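Local coordinates for flavoredoxin (Methanosarcina acetivorans, PDB 3BNK), which binds flavin mononucleotide and probably serves as an electron-carrying flavoprotein, at residues 97-105 with 110-120. Residues are numbered along the deposited sequence; the frame is centred on the assembly and turned at random.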
loop_
_atom_site.group_PDB
_atom_site.type_symbol
_atom_site.label_atom_id
_atom_site.label_comp_id
_atom_site.label_asym_id
_atom_site.label_seq_id
_atom_site.Cartn_x
_atom_site.Cartn_y
_atom_site.Cartn_z
ATOM N N PHE B 97 10.445 22.506 -2.468
ATOM C CA PHE B 97 11.232 21.819 -1.450
ATOM C C PHE B 97 12.733 22.015 -1.705
ATOM O O PHE B 97 13.135 22.461 -2.789
ATOM C CB PHE B 97 10.921 20.314 -1.462
ATOM C CG PHE B 97 9.453 19.969 -1.299
ATOM C CD1 PHE B 97 8.732 19.426 -2.363
ATOM C CD2 PHE B 97 8.805 20.150 -0.087
ATOM C CE1 PHE B 97 7.372 19.082 -2.222
ATOM C CE2 PHE B 97 7.453 19.818 0.058
ATOM C CZ PHE B 97 6.742 19.277 -1.009
ATOM N N GLU B 98 13.549 21.701 -0.700
ATOM C CA GLU B 98 14.988 21.552 -0.882
ATOM C C GLU B 98 15.233 20.171 -1.477
ATOM O O GLU B 98 14.903 19.149 -0.867
ATOM C CB GLU B 98 15.744 21.677 0.447
ATOM C CG GLU B 98 15.907 23.087 0.997
ATOM C CD GLU B 98 16.724 23.119 2.294
ATOM O OE1 GLU B 98 17.649 23.963 2.392
ATOM O OE2 GLU B 98 16.454 22.288 3.205
ATOM N N VAL B 99 15.813 20.142 -2.671
ATOM C CA VAL B 99 15.998 18.888 -3.393
ATOM C C VAL B 99 17.444 18.384 -3.329
ATOM O O VAL B 99 18.396 19.145 -3.524
ATOM C CB VAL B 99 15.495 19.001 -4.866
ATOM C CG1 VAL B 99 15.825 17.734 -5.665
ATOM C CG2 VAL B 99 13.993 19.285 -4.894
ATOM N N PHE B 100 17.587 17.096 -3.042
ATOM C CA PHE B 100 18.875 16.414 -3.123
ATOM C C PHE B 100 18.770 15.167 -4.008
ATOM O O PHE B 100 17.710 14.545 -4.122
ATOM C CB PHE B 100 19.445 16.099 -1.720
ATOM C CG PHE B 100 18.802 14.916 -1.027
ATOM C CD1 PHE B 100 19.464 13.683 -0.969
ATOM C CD2 PHE B 100 17.552 15.028 -0.415
ATOM C CE1 PHE B 100 18.885 12.573 -0.340
ATOM C CE2 PHE B 100 16.971 13.927 0.226
ATOM C CZ PHE B 100 17.646 12.695 0.254
ATOM N N TYR B 101 19.880 14.832 -4.653
ATOM C CA TYR B 101 19.981 13.646 -5.476
ATOM C C TYR B 101 20.920 12.654 -4.815
ATOM O O TYR B 101 21.624 12.988 -3.850
ATOM C CB TYR B 101 20.468 14.020 -6.878
ATOM C CG TYR B 101 19.431 14.756 -7.704
ATOM C CD1 TYR B 101 19.327 16.156 -7.646
ATOM C CD2 TYR B 101 18.547 14.061 -8.530
ATOM C CE1 TYR B 101 18.367 16.847 -8.408
ATOM C CE2 TYR B 101 17.586 14.740 -9.302
ATOM C CZ TYR B 101 17.502 16.133 -9.231
ATOM O OH TYR B 101 16.562 16.816 -9.979
ATOM N N GLY B 102 20.902 11.424 -5.323
ATOM C CA GLY B 102 21.711 10.340 -4.765
ATOM C C GLY B 102 22.434 9.572 -5.847
ATOM O O GLY B 102 22.760 10.135 -6.896
ATOM N N GLU B 103 22.642 8.279 -5.595
ATOM C CA GLU B 103 23.483 7.405 -6.436
ATOM C C GLU B 103 23.002 7.272 -7.886
ATOM O O GLU B 103 23.812 7.107 -8.806
ATOM C CB GLU B 103 23.618 6.013 -5.802
ATOM C CG GLU B 103 24.365 5.976 -4.456
ATOM C CD GLU B 103 24.301 4.610 -3.747
ATOM O OE1 GLU B 103 23.857 3.608 -4.354
ATOM O OE2 GLU B 103 24.714 4.533 -2.565
ATOM N N LEU B 104 21.688 7.358 -8.081
ATOM C CA LEU B 104 21.096 7.243 -9.413
ATOM C C LEU B 104 21.141 8.567 -10.171
ATOM O O LEU B 104 20.863 8.599 -11.361
ATOM C CB LEU B 104 19.661 6.721 -9.331
ATOM C CG LEU B 104 19.442 5.331 -8.728
ATOM C CD1 LEU B 104 17.974 4.979 -8.775
ATOM C CD2 LEU B 104 20.290 4.215 -9.402
ATOM N N LYS B 105 21.478 9.649 -9.469
ATOM C CA LYS B 105 21.781 10.962 -10.081
ATOM C C LYS B 105 20.551 11.738 -10.566
ATOM O O LYS B 105 20.573 12.960 -10.686
ATOM C CB LYS B 105 22.794 10.810 -11.237
ATOM C CG LYS B 105 24.004 9.906 -10.926
ATOM C CD LYS B 105 25.268 10.689 -10.634
ATOM C CE LYS B 105 25.329 11.262 -9.223
ATOM N NZ LYS B 105 26.391 12.357 -9.088
ATOM N N ILE B 110 13.448 14.721 -1.474
ATOM C CA ILE B 110 13.044 15.890 -0.678
ATOM C C ILE B 110 13.726 15.894 0.688
ATOM O O ILE B 110 13.514 14.992 1.505
ATOM C CB ILE B 110 11.512 15.953 -0.476
ATOM C CG1 ILE B 110 10.785 16.038 -1.824
ATOM C CG2 ILE B 110 11.130 17.165 0.416
ATOM C CD1 ILE B 110 9.294 15.788 -1.734
ATOM N N LYS B 111 14.524 16.923 0.942
ATOM C CA LYS B 111 15.327 16.989 2.166
ATOM C C LYS B 111 14.472 16.948 3.433
ATOM O O LYS B 111 14.848 16.323 4.423
ATOM C CB LYS B 111 16.214 18.243 2.160
ATOM C CG LYS B 111 17.432 18.102 1.287
ATOM C CD LYS B 111 18.159 19.425 1.084
ATOM C CE LYS B 111 19.413 19.244 0.243
ATOM N NZ LYS B 111 20.164 20.532 0.108
ATOM N N GLU B 112 13.316 17.608 3.377
ATOM C CA GLU B 112 12.458 17.779 4.541
ATOM C C GLU B 112 11.685 16.495 4.914
ATOM O O GLU B 112 11.302 16.308 6.073
ATOM C CB GLU B 112 11.536 18.986 4.333
ATOM C CG GLU B 112 12.305 20.315 4.030
ATOM C CD GLU B 112 12.368 20.734 2.529
ATOM O OE1 GLU B 112 12.744 19.935 1.660
ATOM O OE2 GLU B 112 12.070 21.908 2.224
ATOM N N CYS B 113 11.489 15.607 3.939
ATOM C CA CYS B 113 10.826 14.318 4.175
ATOM C C CYS B 113 11.628 13.403 5.118
ATOM O O CYS B 113 12.859 13.428 5.137
ATOM C CB CYS B 113 10.482 13.617 2.850
ATOM S SG CYS B 113 9.038 14.356 2.008
ATOM N N THR B 114 10.919 12.595 5.897
ATOM C CA THR B 114 11.551 11.825 6.951
ATOM C C THR B 114 12.297 10.598 6.443
ATOM O O THR B 114 13.169 10.056 7.142
ATOM C CB THR B 114 10.531 11.411 8.025
ATOM O OG1 THR B 114 9.659 10.393 7.505
ATOM C CG2 THR B 114 9.729 12.639 8.489
ATOM N N LEU B 115 11.936 10.166 5.238
ATOM C CA LEU B 115 12.471 8.955 4.621
ATOM C C LEU B 115 12.353 9.092 3.106
ATOM O O LEU B 115 11.298 9.485 2.586
ATOM C CB LEU B 115 11.716 7.704 5.119
ATOM C CG LEU B 115 12.007 6.315 4.517
ATOM C CD1 LEU B 115 13.398 5.736 4.923
ATOM C CD2 LEU B 115 10.918 5.342 4.894
ATOM N N ASN B 116 13.448 8.783 2.413
ATOM C CA ASN B 116 13.502 8.833 0.941
ATOM C C ASN B 116 14.026 7.527 0.358
ATOM O O ASN B 116 15.111 7.072 0.722
ATOM C CB ASN B 116 14.387 9.992 0.443
ATOM C CG ASN B 116 14.323 11.215 1.335
ATOM O OD1 ASN B 116 15.099 11.342 2.288
ATOM N ND2 ASN B 116 13.420 12.141 1.011
ATOM N N LEU B 117 13.238 6.927 -0.531
ATOM C CA LEU B 117 13.622 5.703 -1.223
ATOM C C LEU B 117 13.938 6.022 -2.679
ATOM O O LEU B 117 13.070 6.455 -3.425
ATOM C CB LEU B 117 12.523 4.631 -1.112
ATOM C CG LEU B 117 11.902 4.372 0.270
ATOM C CD1 LEU B 117 10.850 3.256 0.218
ATOM C CD2 LEU B 117 12.962 4.083 1.387
ATOM N N GLU B 118 15.197 5.815 -3.060
ATOM C CA GLU B 118 15.693 6.124 -4.392
ATOM C C GLU B 118 15.608 4.851 -5.237
ATOM O O GLU B 118 16.225 3.846 -4.905
ATOM C CB GLU B 118 17.130 6.655 -4.291
ATOM C CG GLU B 118 17.787 7.081 -5.600
ATOM C CD GLU B 118 19.251 7.520 -5.409
ATOM O OE1 GLU B 118 19.879 7.131 -4.395
ATOM O OE2 GLU B 118 19.765 8.258 -6.281
ATOM N N CYS B 119 14.830 4.893 -6.320
ATOM C CA CYS B 119 14.447 3.657 -7.003
ATOM C C CYS B 119 14.819 3.591 -8.470
ATOM O O CYS B 119 14.670 4.568 -9.213
ATOM C CB CYS B 119 12.948 3.369 -6.832
ATOM S SG CYS B 119 12.417 3.414 -5.110
ATOM N N ARG B 120 15.300 2.418 -8.874
ATOM C CA ARG B 120 15.628 2.186 -10.271
ATOM C C ARG B 120 14.550 1.378 -10.955
ATOM O O ARG B 120 14.230 0.279 -10.522
ATOM C CB ARG B 120 16.974 1.480 -10.415
ATOM C CG ARG B 120 17.585 1.759 -11.774
ATOM C CD ARG B 120 18.129 0.542 -12.430
ATOM N NE ARG B 120 19.337 0.039 -11.798
ATOM C CZ ARG B 120 19.440 -1.168 -11.255
ATOM N NH1 ARG B 120 18.397 -2.002 -11.258
ATOM N NH2 ARG B 120 20.582 -1.544 -10.708
HETATM O O HOH W 1 18.932 10.519 -7.187
#
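Ile-110 lays its CD1 over one face of the Phe-97 ring, a CH-pi contact 4.1 Å from the centroid and offset toward the rim, while its CG2 packs on Phe-97 CB; Leu-31 of strand 28-41 touches both residues. Next along, Lys-111 N gives Glu-98 O a nearly straight bond of 2.9 Å. The lysine chain, extended beyond CG, then runs across Glu-98, with CD against its CB, and passes Phe-100, where CG lies 3.5 Å from CD2. Glu-112 bends at chi2 (100°), which turns its carboxylate back to Glu-98 N: OE1 accepts on its syn side at 3.1 Å, OE2 only weakly. Val-99 and Ile-110 form a non-hydrogen-bonded pair in a two-stranded antiparallel hairpin, set beside strand 115-126 of the main sheet in this flavin reductase-like fold. Asn-116 brings OD1 to the edge of the Phe-100 ring, amide and ring nearly perpendicular; its ND2 bonds Ile-110 O and Asn-70, and its OD1 takes Lys-4 of the second subunit. Glu-118, fully extended, reaches the type I turn 102-105. Its OE2 accepts from Leu-104 N at 2.8 Å, above the carboxylate plane, and from a water that bridges to Gly-102 N; OE1 bonds Tyr-141. Were an alanine here, the Leu-104 amide and Tyr-141 hydroxyl would probably lose their partner and the turn be held less firmly. Past it, Leu-104 CD1 rests 3.4 Å from Cys-119 O and touches Arg-120 CB.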